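Local coordinates for protein 2-dehydro-3-deoxy-d-gluconate/2-dehydro-3-deoxy-phosphogluconate aldolase (Picrophilus torridus, PDB 4UXD) that is a tetrameric aldolase of the dihydrodipicolinate synthetase family, each subunit built round a parallel (beta/alpha)8 barrel, at residues 46-49 with 50-54; 83-86 with 87-91; 230-233 with 234-238; 266-269 with 270-274; 274-277 with 278-282. One frame throughout, in Å; residues are numbered along the deposited sequence.

In the fold
All five contacts are local, each spanning a turn or two of a single helix or its end, so none closes a long loop, nests in another or crosses one. Contact 1 lies on helix 44-56 of the first beta-alpha-beta unit; contact 2 ends the next barrel helix, 76-88, and packs against helix 44-56 through Phe85 and Asn89. Contact 3 opens helix 233-240, after strand 222-224. Contacts 4 and 5 follow in series on helix 270-279, one at its start and one at its end, sharing Glu274. Contact 5 ties this C-terminal helix to contact 1 through Leu50 and Phe276, and to contact 3 through the stacked rings of Phe230 and Tyr275.

Contact 1 (46-49 with 50-54); sequences ATNI and LIKYL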
# COMPACT_ATOMS: atom_id res chain seq x y z
N ALA A 46 -7.50 37.17 -13.16
CA ALA A 46 -8.40 36.12 -12.65
C ALA A 46 -8.22 35.91 -11.14
O ALA A 46 -9.19 35.69 -10.42
CB ALA A 46 -8.19 34.82 -13.39
N THR A 47 -6.97 35.98 -10.67
CA THR A 47 -6.70 35.88 -9.24
C THR A 47 -7.50 36.93 -8.47
O THR A 47 -7.91 36.71 -7.33
CB THR A 47 -5.19 36.07 -8.94
OG1 THR A 47 -4.45 35.09 -9.67
CG2 THR A 47 -4.88 35.92 -7.46
N ASN A 48 -7.72 38.08 -9.09
CA ASN A 48 -8.52 39.15 -8.48
C ASN A 48 -10.00 38.78 -8.51
O ASN A 48 -10.73 38.96 -7.54
CB ASN A 48 -8.28 40.48 -9.20
CG ASN A 48 -8.64 41.67 -8.34
OD1 ASN A 48 -9.77 42.17 -8.40
ND2 ASN A 48 -7.69 42.13 -7.54
N ILE A 49 -10.44 38.24 -9.64
CA ILE A 49 -11.81 37.79 -9.78
C ILE A 49 -12.13 36.81 -8.67
O ILE A 49 -13.22 36.83 -8.11
CB ILE A 49 -12.05 37.16 -11.16
CG1 ILE A 49 -12.12 38.29 -12.20
CG2 ILE A 49 -13.32 36.33 -11.18
CD1 ILE A 49 -11.87 37.86 -13.63
N LEU A 50 -11.14 35.98 -8.35
CA LEU A 50 -11.26 34.94 -7.34
C LEU A 50 -11.30 35.51 -5.92
O LEU A 50 -12.13 35.11 -5.10
CB LEU A 50 -10.10 33.95 -7.47
CG LEU A 50 -10.00 32.89 -6.35
CD1 LEU A 50 -11.30 32.12 -6.24
CD2 LEU A 50 -8.83 31.95 -6.59
N ILE A 51 -10.35 36.40 -5.64
CA ILE A 51 -10.30 37.10 -4.36
C ILE A 51 -11.62 37.81 -4.07
O ILE A 51 -12.06 37.87 -2.93
CB ILE A 51 -9.16 38.12 -4.34
CG1 ILE A 51 -7.81 37.41 -4.29
CG2 ILE A 51 -9.26 39.05 -3.13
CD1 ILE A 51 -6.66 38.26 -4.71
N LYS A 52 -12.24 38.37 -5.10
CA LYS A 52 -13.47 39.13 -4.90
C LYS A 52 -14.67 38.19 -4.73
O LYS A 52 -15.64 38.53 -4.05
CB LYS A 52 -13.71 40.10 -6.07
CG LYS A 52 -12.69 41.25 -6.15
CD LYS A 52 -12.59 42.04 -4.85
CE LYS A 52 -12.05 43.45 -5.08
NZ LYS A 52 -10.64 43.50 -5.57
N TYR A 53 -14.59 37.00 -5.33
CA TYR A 53 -15.57 35.95 -5.05
C TYR A 53 -15.45 35.41 -3.62
O TYR A 53 -16.45 35.12 -2.97
CB TYR A 53 -15.41 34.78 -6.01
CG TYR A 53 -16.33 33.64 -5.67
CD1 TYR A 53 -17.67 33.67 -6.04
CD2 TYR A 53 -15.86 32.52 -4.96
CE1 TYR A 53 -18.52 32.64 -5.74
CE2 TYR A 53 -16.72 31.47 -4.65
CZ TYR A 53 -18.05 31.54 -5.04
OH TYR A 53 -18.92 30.50 -4.73
N LEU A 54 -14.22 35.26 -3.14
CA LEU A 54 -14.00 34.71 -1.82
C LEU A 54 -14.51 35.67 -0.77
O LEU A 54 -15.12 35.25 0.22
CB LEU A 54 -12.51 34.40 -1.61
CG LEU A 54 -12.07 33.13 -2.31
CD1 LEU A 54 -10.56 33.02 -2.43
CD2 LEU A 54 -12.63 31.91 -1.57
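The amide of Asn48 takes its partner at the oxygen end: Lys52, one turn further along helix 44-56, donates from NZ to OD1 of Asn48 at 3.2 Å. The ammonium comes from the flank, at a C=O...N angle of 112°, and lies tilted 27° from the carbonyl plane. ND2 of the same amide is turned toward Asn89. The other flat group, the Tyr53 ring, swings away from 46-49 toward Lys279 and leaves its CB 3.7 Å from Ile49 O. With Lys52 CG anti to its carbonyl carbon (chi1 -68°), CG lies 3.3 Å from Asn48 O; bends at chi2 and chi4 then curl the chain so that NZ meets OD1. The inner side is apolar. Ile51 folds CG1 back to 3.1 Å from Thr47 O, and its CD1 meets the Thr47 methyl CG2 at 4.0 Å, while Thr47 OG1 turns back to bond Asp43 O. Beneath the side chains, regular helical bonds run from Leu50 N to Ala46 O (2.9 Å) through to Tyr53 N to Ile49 O (3.1 Å). Phe85 covers Thr47 and Ile51, and Phe276 meets Leu50, which places this helix of the first beta-alpha-beta unit between two other helices. The chemistry divides accordingly: hydrocarbon packing faces the protein, and one oblique bond from an exposed lysine, probably a modest restraint, steadies the Asn48 amide on the outer side.

Contact 2 (83-86 with 87-91); sequences LKFV and RENSK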
# COMPACT_ATOMS: atom_id res chain seq x y z
N LEU A 83 2.07 35.55 -3.55
CA LEU A 83 1.77 35.91 -2.17
C LEU A 83 1.66 37.43 -2.04
O LEU A 83 0.83 37.95 -1.30
CB LEU A 83 2.84 35.37 -1.21
CG LEU A 83 3.04 33.86 -1.15
CD1 LEU A 83 4.01 33.51 -0.03
CD2 LEU A 83 1.73 33.10 -0.96
N LYS A 84 2.50 38.16 -2.78
CA LYS A 84 2.44 39.60 -2.75
C LYS A 84 1.11 40.10 -3.33
O LYS A 84 0.44 40.94 -2.74
CB LYS A 84 3.62 40.20 -3.52
CG LYS A 84 4.13 41.52 -2.95
CD LYS A 84 5.31 42.05 -3.72
CE LYS A 84 4.88 42.60 -5.08
NZ LYS A 84 5.99 43.26 -5.82
N PHE A 85 0.72 39.56 -4.48
CA PHE A 85 -0.49 40.02 -5.13
C PHE A 85 -1.66 39.83 -4.19
O PHE A 85 -2.40 40.77 -3.91
CB PHE A 85 -0.72 39.28 -6.45
CG PHE A 85 -1.96 39.73 -7.18
CD1 PHE A 85 -1.95 40.87 -7.97
CD2 PHE A 85 -3.14 38.99 -7.10
CE1 PHE A 85 -3.10 41.28 -8.66
CE2 PHE A 85 -4.29 39.39 -7.80
CZ PHE A 85 -4.26 40.55 -8.57
N VAL A 86 -1.79 38.62 -3.68
CA VAL A 86 -2.91 38.28 -2.81
C VAL A 86 -2.91 39.16 -1.57
O VAL A 86 -3.97 39.61 -1.14
CB VAL A 86 -2.84 36.79 -2.43
CG1 VAL A 86 -3.88 36.45 -1.38
CG2 VAL A 86 -3.03 35.95 -3.69
N ARG A 87 -1.74 39.40 -0.99
CA ARG A 87 -1.63 40.25 0.19
C ARG A 87 -2.00 41.68 -0.15
O ARG A 87 -2.48 42.41 0.71
CB ARG A 87 -0.22 40.19 0.79
CG ARG A 87 0.10 41.29 1.84
CD ARG A 87 -0.62 41.13 3.20
NE ARG A 87 -2.08 41.11 3.11
CZ ARG A 87 -2.89 40.66 4.07
NH1 ARG A 87 -2.39 40.21 5.22
NH2 ARG A 87 -4.19 40.66 3.88
N GLU A 88 -1.77 42.08 -1.40
CA GLU A 88 -1.98 43.46 -1.79
C GLU A 88 -3.36 43.74 -2.36
O GLU A 88 -3.70 44.90 -2.64
CB GLU A 88 -0.93 43.87 -2.83
CG GLU A 88 0.39 44.29 -2.23
CD GLU A 88 1.40 44.65 -3.29
OE1 GLU A 88 1.05 44.59 -4.50
OE2 GLU A 88 2.53 45.01 -2.92
N ASN A 89 -4.17 42.71 -2.53
CA ASN A 89 -5.48 42.90 -3.13
C ASN A 89 -6.60 42.33 -2.29
O ASN A 89 -7.72 42.12 -2.77
CB ASN A 89 -5.48 42.30 -4.52
CG ASN A 89 -4.66 43.14 -5.49
OD1 ASN A 89 -5.11 44.18 -5.96
ND2 ASN A 89 -3.43 42.71 -5.75
N SER A 90 -6.30 42.14 -1.02
CA SER A 90 -7.29 41.70 -0.05
C SER A 90 -6.81 42.02 1.36
O SER A 90 -5.62 41.93 1.64
CB SER A 90 -7.55 40.20 -0.17
OG SER A 90 -8.34 39.73 0.91
N LYS A 91 -7.74 42.37 2.23
CA LYS A 91 -7.41 42.58 3.64
C LYS A 91 -7.88 41.41 4.49
O LYS A 91 -7.90 41.49 5.72
CB LYS A 91 -8.01 43.90 4.13
CG LYS A 91 -7.25 45.13 3.63
CD LYS A 91 -7.80 46.43 4.19
CE LYS A 91 -7.20 46.76 5.55
NZ LYS A 91 -7.67 48.09 6.04
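Asn89 folds its amide back over the Phe85 ring where helix 76-88, one of the outer helices of the (beta/alpha)8 barrel, runs out into a loop. This is the tight part of the contact. ND2 of Asn89 donates to Phe85 O over 2.9 Å, with an N-H...O angle of 154°, and the same nitrogen stands 3.2 Å above the plane of the Phe85 ring, offset toward the rim at CD1 and CE1. Ring and amide planes differ by 38°, so the amide leans on the face without stacking flat. Phe85 reaches this place with CG anti to its backbone N (chi1 -179°), which sends the ring along the helix toward Asn89; Asn48 of helix 44-56 and the ring of Tyr44 also pack on it. Phe85 O receives a weak second bond from Glu88 N, and Asn89 N gives another weak one to Val86 O, so the regular ladder frays here. The solvent side is looser. Lys84 and Glu88 lie side by side and point the same way, yet OE2 of Glu88 comes no nearer than 3.8 Å to Lys84 CG, and Lys84 NZ stays 4.8 Å from that oxygen, too far for a salt bridge. Arg87 stays in the helix through its N, bonded to Leu83 O, while its guanidinium leads away: NH1 pairs with Glu119 and bonds Gly117 O. Across the turn, its NH2 donates 2.9 Å to Ser90 O, which lies in the guanidinium plane.

Contact 3 (230-233 with 234-238); sequences FSDG and IVRLY
Ionic pairing joins Asp232 to Arg236, one turn on: OD2 of Asp232 lies 3.5 Å from Arg236 NE, a long salt bridge made at the edge of the guanidinium. The carboxylate and guanidinium planes stand 58° apart, so the two groups meet askew and not as a flat two-pronged pair. Asp232 gets there with CG in the crowded position between its backbone N and carbonyl carbon (chi1 65°), while the arginine chain bends at chi3. A second carboxylate, that of Asp255, takes Arg236 NH2, so that two acids probably share in orienting the guanidinium. Hydrogen bonds form the next group. Arg236 N gives a nearly straight bond to Asp232 O (3.0 Å), which also receives a weak one from Val235 N; Leu237 N follows with 3.1 Å to Gly233 O. Ahead of them, Ser231 OG accepts a weak capping bond from Gly233 N at 3.4 Å. A water completes the polar set, accepting from Ile234 N at 2.9 Å and donating to Ser231 O. Packing is slighter: Arg236 NH2 passes 3.8 Å from CA of Gly233. Ile234 and Val235 turn to Ile28 on strand 27-31, and Leu237 to helix 245-264. The capping bond of Ser231 ahead of the first helical N-H groups is characteristic of a helix N terminus, here of the helix that follows the eighth strand of the (beta/alpha)8 barrel and packs back on the first.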
# COMPACT_ATOMS: atom_id res chain seq x y z
N PHE A 230 -15.39 28.25 -5.75
CA PHE A 230 -16.48 28.45 -6.70
C PHE A 230 -17.83 27.99 -6.14
O PHE A 230 -18.80 27.86 -6.87
CB PHE A 230 -16.18 27.70 -7.99
CG PHE A 230 -15.52 26.38 -7.78
CD1 PHE A 230 -16.26 25.27 -7.43
CD2 PHE A 230 -14.14 26.26 -7.88
CE1 PHE A 230 -15.64 24.06 -7.22
CE2 PHE A 230 -13.52 25.05 -7.66
CZ PHE A 230 -14.27 23.96 -7.33
N SER A 231 -17.88 27.78 -4.83
CA SER A 231 -19.12 27.37 -4.18
C SER A 231 -19.17 27.89 -2.75
O SER A 231 -18.18 27.80 -2.01
CB SER A 231 -19.24 25.86 -4.21
OG SER A 231 -20.44 25.45 -3.59
N ASP A 232 -20.31 28.44 -2.37
CA ASP A 232 -20.51 28.95 -1.01
C ASP A 232 -21.03 27.86 -0.05
O ASP A 232 -21.21 28.12 1.15
CB ASP A 232 -21.49 30.13 -1.04
CG ASP A 232 -22.89 29.71 -1.49
OD1 ASP A 232 -23.02 28.68 -2.20
OD2 ASP A 232 -23.87 30.41 -1.15
N GLY A 233 -21.30 26.68 -0.59
CA GLY A 233 -21.86 25.56 0.17
C GLY A 233 -21.21 25.33 1.52
O GLY A 233 -21.88 25.33 2.55
N ILE A 234 -19.89 25.16 1.52
CA ILE A 234 -19.15 24.98 2.76
C ILE A 234 -19.35 26.12 3.75
O ILE A 234 -19.39 25.89 4.95
CB ILE A 234 -17.64 24.81 2.49
CG1 ILE A 234 -17.35 23.37 2.06
CG2 ILE A 234 -16.79 25.18 3.72
CD1 ILE A 234 -17.57 22.34 3.15
N VAL A 235 -19.48 27.36 3.26
CA VAL A 235 -19.57 28.49 4.19
C VAL A 235 -20.96 28.61 4.83
O VAL A 235 -21.07 28.90 6.04
CB VAL A 235 -19.22 29.81 3.49
CG1 VAL A 235 -19.34 30.98 4.48
CG2 VAL A 235 -17.82 29.73 2.94
N ARG A 236 -22.02 28.41 4.04
CA ARG A 236 -23.37 28.30 4.58
C ARG A 236 -23.38 27.25 5.69
O ARG A 236 -23.84 27.52 6.80
CB ARG A 236 -24.39 27.93 3.49
CG ARG A 236 -24.48 28.96 2.36
CD ARG A 236 -25.68 28.73 1.45
NE ARG A 236 -25.42 27.73 0.42
CZ ARG A 236 -25.92 26.50 0.39
NH1 ARG A 236 -26.74 26.06 1.34
NH2 ARG A 236 -25.60 25.69 -0.62
N LEU A 237 -22.86 26.07 5.38
CA LEU A 237 -22.78 24.97 6.32
C LEU A 237 -22.24 25.39 7.67
O LEU A 237 -22.87 25.17 8.70
CB LEU A 237 -21.92 23.85 5.75
CG LEU A 237 -21.79 22.57 6.58
CD1 LEU A 237 -21.43 21.43 5.66
CD2 LEU A 237 -20.75 22.67 7.70
N TYR A 238 -21.06 26.01 7.67
CA TYR A 238 -20.39 26.43 8.90
C TYR A 238 -21.21 27.42 9.72
O TYR A 238 -21.20 27.37 10.95
CB TYR A 238 -19.03 27.04 8.57
CG TYR A 238 -18.27 27.57 9.77
CD1 TYR A 238 -18.47 28.87 10.23
CD2 TYR A 238 -17.36 26.78 10.45
CE1 TYR A 238 -17.79 29.35 11.33
CE2 TYR A 238 -16.67 27.25 11.54
CZ TYR A 238 -16.89 28.54 11.98
OH TYR A 238 -16.20 29.02 13.08
O HOH W 1 -17.96 25.15 -0.66

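Contact 4 (266-269 with 270-274); sequences YQFP and NAYYE
Pro269 is the bump round which this turn is shaped. Its CG presses on Tyr273 at CE1 (3.9 Å), while its CB sits over the centre of the neighbouring Phe268 ring, a fit reached through the cis peptide that precedes the proline. Phe268 in turn points its edge at the face of Tyr272 in an offset edge-to-face pair, centroids 5.7 Å apart and planes at 65°. At the other end the small methyl of Ala271 fits beside the Tyr266 side chain, 4.1 Å from CD2 at the ring edge. The carbonyl of Pro269 fills the notch between two aromatic residues: its oxygen takes Tyr272 N at 2.9 Å, the donor above the carbonyl plane, and also lies 3.5 Å from Tyr273 CD1, at the ring edge. Gln267 O receives Asn270 N at 3.2 Å on a lone pair, and a water that accepts from Ala271 N lies near the same oxygen. The Gln267 amide bonds the backbone of Lys130 and Asn132 in the second subunit, Tyr273 OH reaches Thr34 and Thr68, and Tyr272 OH is hydrogen-bonded to a glycerol, probably from the crystallisation liquor. Chemically, aromatic and proline carbon lines the start of helix 270-279; the carbonyls of Gln267 and Pro269 are met by backbone N-H groups, that of Phe268 by Gln267 NE2, while glutamine and tyrosine ends carry polar links outward to the subunit interface and neighbouring loops.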
# COMPACT_ATOMS: atom_id res chain seq x y z
N TYR A 266 -12.08 13.06 -11.23
CA TYR A 266 -11.01 13.55 -12.08
C TYR A 266 -9.69 13.71 -11.33
O TYR A 266 -9.67 13.87 -10.11
CB TYR A 266 -11.45 14.87 -12.72
CG TYR A 266 -12.69 14.68 -13.58
CD1 TYR A 266 -12.73 13.68 -14.54
CD2 TYR A 266 -13.82 15.48 -13.42
CE1 TYR A 266 -13.85 13.47 -15.33
CE2 TYR A 266 -14.95 15.28 -14.20
CZ TYR A 266 -14.96 14.27 -15.15
OH TYR A 266 -16.07 14.05 -15.95
N GLN A 267 -8.60 13.62 -12.08
CA GLN A 267 -7.23 13.81 -11.60
C GLN A 267 -7.10 15.14 -10.86
O GLN A 267 -7.43 16.19 -11.42
CB GLN A 267 -6.27 13.75 -12.81
CG GLN A 267 -4.86 14.33 -12.64
CD GLN A 267 -3.94 13.47 -11.80
OE1 GLN A 267 -3.71 12.29 -12.10
NE2 GLN A 267 -3.39 14.05 -10.75
N PHE A 268 -6.66 15.08 -9.61
CA PHE A 268 -6.56 16.28 -8.77
C PHE A 268 -5.47 17.25 -9.28
O PHE A 268 -4.41 16.81 -9.73
CB PHE A 268 -6.28 15.87 -7.32
CG PHE A 268 -6.24 17.02 -6.35
CD1 PHE A 268 -5.04 17.70 -6.10
CD2 PHE A 268 -7.40 17.45 -5.70
CE1 PHE A 268 -4.99 18.77 -5.21
CE2 PHE A 268 -7.37 18.51 -4.81
CZ PHE A 268 -6.16 19.18 -4.56
N PRO A 269 -5.71 18.57 -9.23
CA PRO A 269 -6.89 19.35 -8.86
C PRO A 269 -7.56 19.96 -10.08
O PRO A 269 -8.25 20.98 -9.98
CB PRO A 269 -6.30 20.44 -7.99
CG PRO A 269 -4.99 20.75 -8.69
CD PRO A 269 -4.55 19.46 -9.40
N ASN A 270 -7.33 19.36 -11.23
CA ASN A 270 -7.66 19.99 -12.50
C ASN A 270 -9.13 20.42 -12.60
O ASN A 270 -9.41 21.52 -13.06
CB ASN A 270 -7.28 19.05 -13.62
CG ASN A 270 -5.78 18.79 -13.67
OD1 ASN A 270 -4.99 19.73 -13.66
ND2 ASN A 270 -5.38 17.51 -13.68
N ALA A 271 -10.04 19.58 -12.11
CA ALA A 271 -11.47 19.87 -12.14
C ALA A 271 -11.81 21.17 -11.42
O ALA A 271 -12.75 21.87 -11.81
CB ALA A 271 -12.26 18.72 -11.55
N TYR A 272 -11.06 21.49 -10.36
CA TYR A 272 -11.27 22.72 -9.60
C TYR A 272 -11.02 23.93 -10.48
O TYR A 272 -11.70 24.95 -10.39
CB TYR A 272 -10.36 22.79 -8.37
CG TYR A 272 -10.75 21.83 -7.26
CD1 TYR A 272 -10.52 20.46 -7.38
CD2 TYR A 272 -11.35 22.29 -6.09
CE1 TYR A 272 -10.88 19.58 -6.36
CE2 TYR A 272 -11.72 21.42 -5.08
CZ TYR A 272 -11.47 20.07 -5.22
OH TYR A 272 -11.83 19.21 -4.21
N TYR A 273 -10.01 23.79 -11.34
CA TYR A 273 -9.62 24.86 -12.22
C TYR A 273 -10.69 25.05 -13.30
O TYR A 273 -11.18 26.16 -13.49
CB TYR A 273 -8.22 24.59 -12.81
CG TYR A 273 -7.13 24.91 -11.80
CD1 TYR A 273 -6.87 24.06 -10.73
CD2 TYR A 273 -6.39 26.07 -11.89
CE1 TYR A 273 -5.89 24.36 -9.79
CE2 TYR A 273 -5.42 26.39 -10.96
CZ TYR A 273 -5.17 25.53 -9.91
OH TYR A 273 -4.20 25.84 -8.99
N GLU A 274 -11.10 23.98 -13.98
CA GLU A 274 -12.14 24.11 -14.98
C GLU A 274 -13.40 24.73 -14.35
O GLU A 274 -14.01 25.64 -14.92
CB GLU A 274 -12.48 22.75 -15.59
CG GLU A 274 -13.46 22.82 -16.74
CD GLU A 274 -13.56 21.51 -17.52
OE1 GLU A 274 -12.70 20.63 -17.29
OE2 GLU A 274 -14.50 21.36 -18.34
O HOH W 2 -9.73 17.29 -10.04

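Contact 5 (274-277 with 278-282); sequences EYFY and KKNNI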
# COMPACT_ATOMS: atom_id res chain seq x y z
N GLU A 274 -11.10 23.98 -13.98
CA GLU A 274 -12.14 24.11 -14.98
C GLU A 274 -13.40 24.73 -14.35
O GLU A 274 -14.01 25.64 -14.92
CB GLU A 274 -12.48 22.75 -15.59
CG GLU A 274 -13.46 22.82 -16.74
CD GLU A 274 -13.56 21.51 -17.52
OE1 GLU A 274 -12.70 20.63 -17.29
OE2 GLU A 274 -14.50 21.36 -18.34
N TYR A 275 -13.75 24.25 -13.17
CA TYR A 275 -15.00 24.65 -12.55
C TYR A 275 -14.97 26.14 -12.29
O TYR A 275 -15.97 26.83 -12.44
CB TYR A 275 -15.23 23.87 -11.25
CG TYR A 275 -16.68 23.77 -10.84
CD1 TYR A 275 -17.38 24.89 -10.41
CD2 TYR A 275 -17.34 22.56 -10.86
CE1 TYR A 275 -18.70 24.81 -10.03
CE2 TYR A 275 -18.67 22.46 -10.48
CZ TYR A 275 -19.35 23.59 -10.06
OH TYR A 275 -20.67 23.50 -9.68
N PHE A 276 -13.80 26.63 -11.90
CA PHE A 276 -13.62 28.05 -11.67
C PHE A 276 -13.64 28.84 -12.99
O PHE A 276 -14.14 29.96 -13.06
CB PHE A 276 -12.31 28.32 -10.94
CG PHE A 276 -12.00 29.77 -10.80
CD1 PHE A 276 -12.60 30.53 -9.81
CD2 PHE A 276 -11.14 30.41 -11.70
CE1 PHE A 276 -12.33 31.88 -9.69
CE2 PHE A 276 -10.86 31.76 -11.58
CZ PHE A 276 -11.46 32.50 -10.58
N TYR A 277 -13.07 28.24 -14.03
CA TYR A 277 -12.94 28.92 -15.30
C TYR A 277 -14.30 29.10 -15.95
O TYR A 277 -14.63 30.18 -16.43
CB TYR A 277 -12.00 28.14 -16.22
CG TYR A 277 -10.54 28.15 -15.81
CD1 TYR A 277 -10.00 29.18 -15.05
CD2 TYR A 277 -9.68 27.13 -16.21
CE1 TYR A 277 -8.67 29.19 -14.69
CE2 TYR A 277 -8.36 27.14 -15.86
CZ TYR A 277 -7.85 28.16 -15.10
OH TYR A 277 -6.51 28.16 -14.76
N LYS A 278 -15.08 28.02 -15.97
CA LYS A 278 -16.39 28.03 -16.59
C LYS A 278 -17.34 28.98 -15.86
O LYS A 278 -18.15 29.66 -16.49
CB LYS A 278 -16.98 26.62 -16.62
CG LYS A 278 -16.39 25.71 -17.71
CD LYS A 278 -17.21 24.43 -17.86
CE LYS A 278 -16.83 23.62 -19.11
NZ LYS A 278 -17.34 24.21 -20.39
N LYS A 279 -17.24 29.01 -14.54
CA LYS A 279 -18.16 29.77 -13.72
C LYS A 279 -18.03 31.26 -13.97
O LYS A 279 -19.02 31.98 -14.08
CB LYS A 279 -17.95 29.48 -12.24
CG LYS A 279 -18.49 30.58 -11.34
CD LYS A 279 -18.95 30.11 -10.00
CE LYS A 279 -20.21 30.86 -9.59
NZ LYS A 279 -20.22 31.23 -8.15
N ASN A 280 -16.79 31.73 -14.03
CA ASN A 280 -16.50 33.13 -14.31
C ASN A 280 -16.27 33.36 -15.80
O ASN A 280 -15.80 34.43 -16.20
CB ASN A 280 -15.29 33.58 -13.51
CG ASN A 280 -15.37 33.19 -12.04
OD1 ASN A 280 -15.95 33.91 -11.23
ND2 ASN A 280 -14.77 32.05 -11.70
N ASN A 281 -16.60 32.36 -16.62
CA ASN A 281 -16.41 32.42 -18.07
C ASN A 281 -14.99 32.88 -18.44
O ASN A 281 -14.80 33.68 -19.36
CB ASN A 281 -17.45 33.36 -18.71
CG ASN A 281 -17.41 33.34 -20.23
OD1 ASN A 281 -17.26 32.28 -20.84
ND2 ASN A 281 -17.51 34.51 -20.85
N ILE A 282 -13.99 32.38 -17.73
CA ILE A 282 -12.62 32.74 -18.02
C ILE A 282 -11.97 31.68 -18.89
O ILE A 282 -12.24 30.49 -18.75
CB ILE A 282 -11.80 32.94 -16.74
CG1 ILE A 282 -12.35 34.14 -15.97
CG2 ILE A 282 -10.32 33.14 -17.05
CD1 ILE A 282 -11.72 34.35 -14.62
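Asn280 CG stands anti to its own carbonyl carbon (chi1 -49°) and Phe276 CG anti to its backbone N (chi1 174°), and these two torsions bring the amide over the ring at the Schellman motif that ends helix 270-279. ND2 of Asn280 rides 3.1 Å above one face of the Phe276 ring, offset toward its rim, with ring and amide planes 49° apart. The same nitrogen donates to Phe276 O on a lone pair over a short 2.6 Å, and Asn280 N adds a weak bond to that oxygen. In the motif itself Asn281, with its positive phi, is the C-prime residue: Ile282 N reaches back to Tyr277 O, and Asn281 N makes a weak bond to Lys278 O. The reversal folds Ile282 against the helix it has left. Lys278 runs alongside Glu274, whose carboxylate is already held by the backbone N of Gly294 and Ile295; Lys278 CE lies 3.3 Å from Glu274 OE2, but Lys278 NZ stays 4.5 Å away, too far for an ion pair. Ile49 of helix 44-56 packs on Asn280 and Ile282, and Tyr277 OH bonds Gly285 and Leu36 in nearby loops. On the apolar side the methyl CD1 of Ile282 rests 4.1 Å from Phe276 CE2.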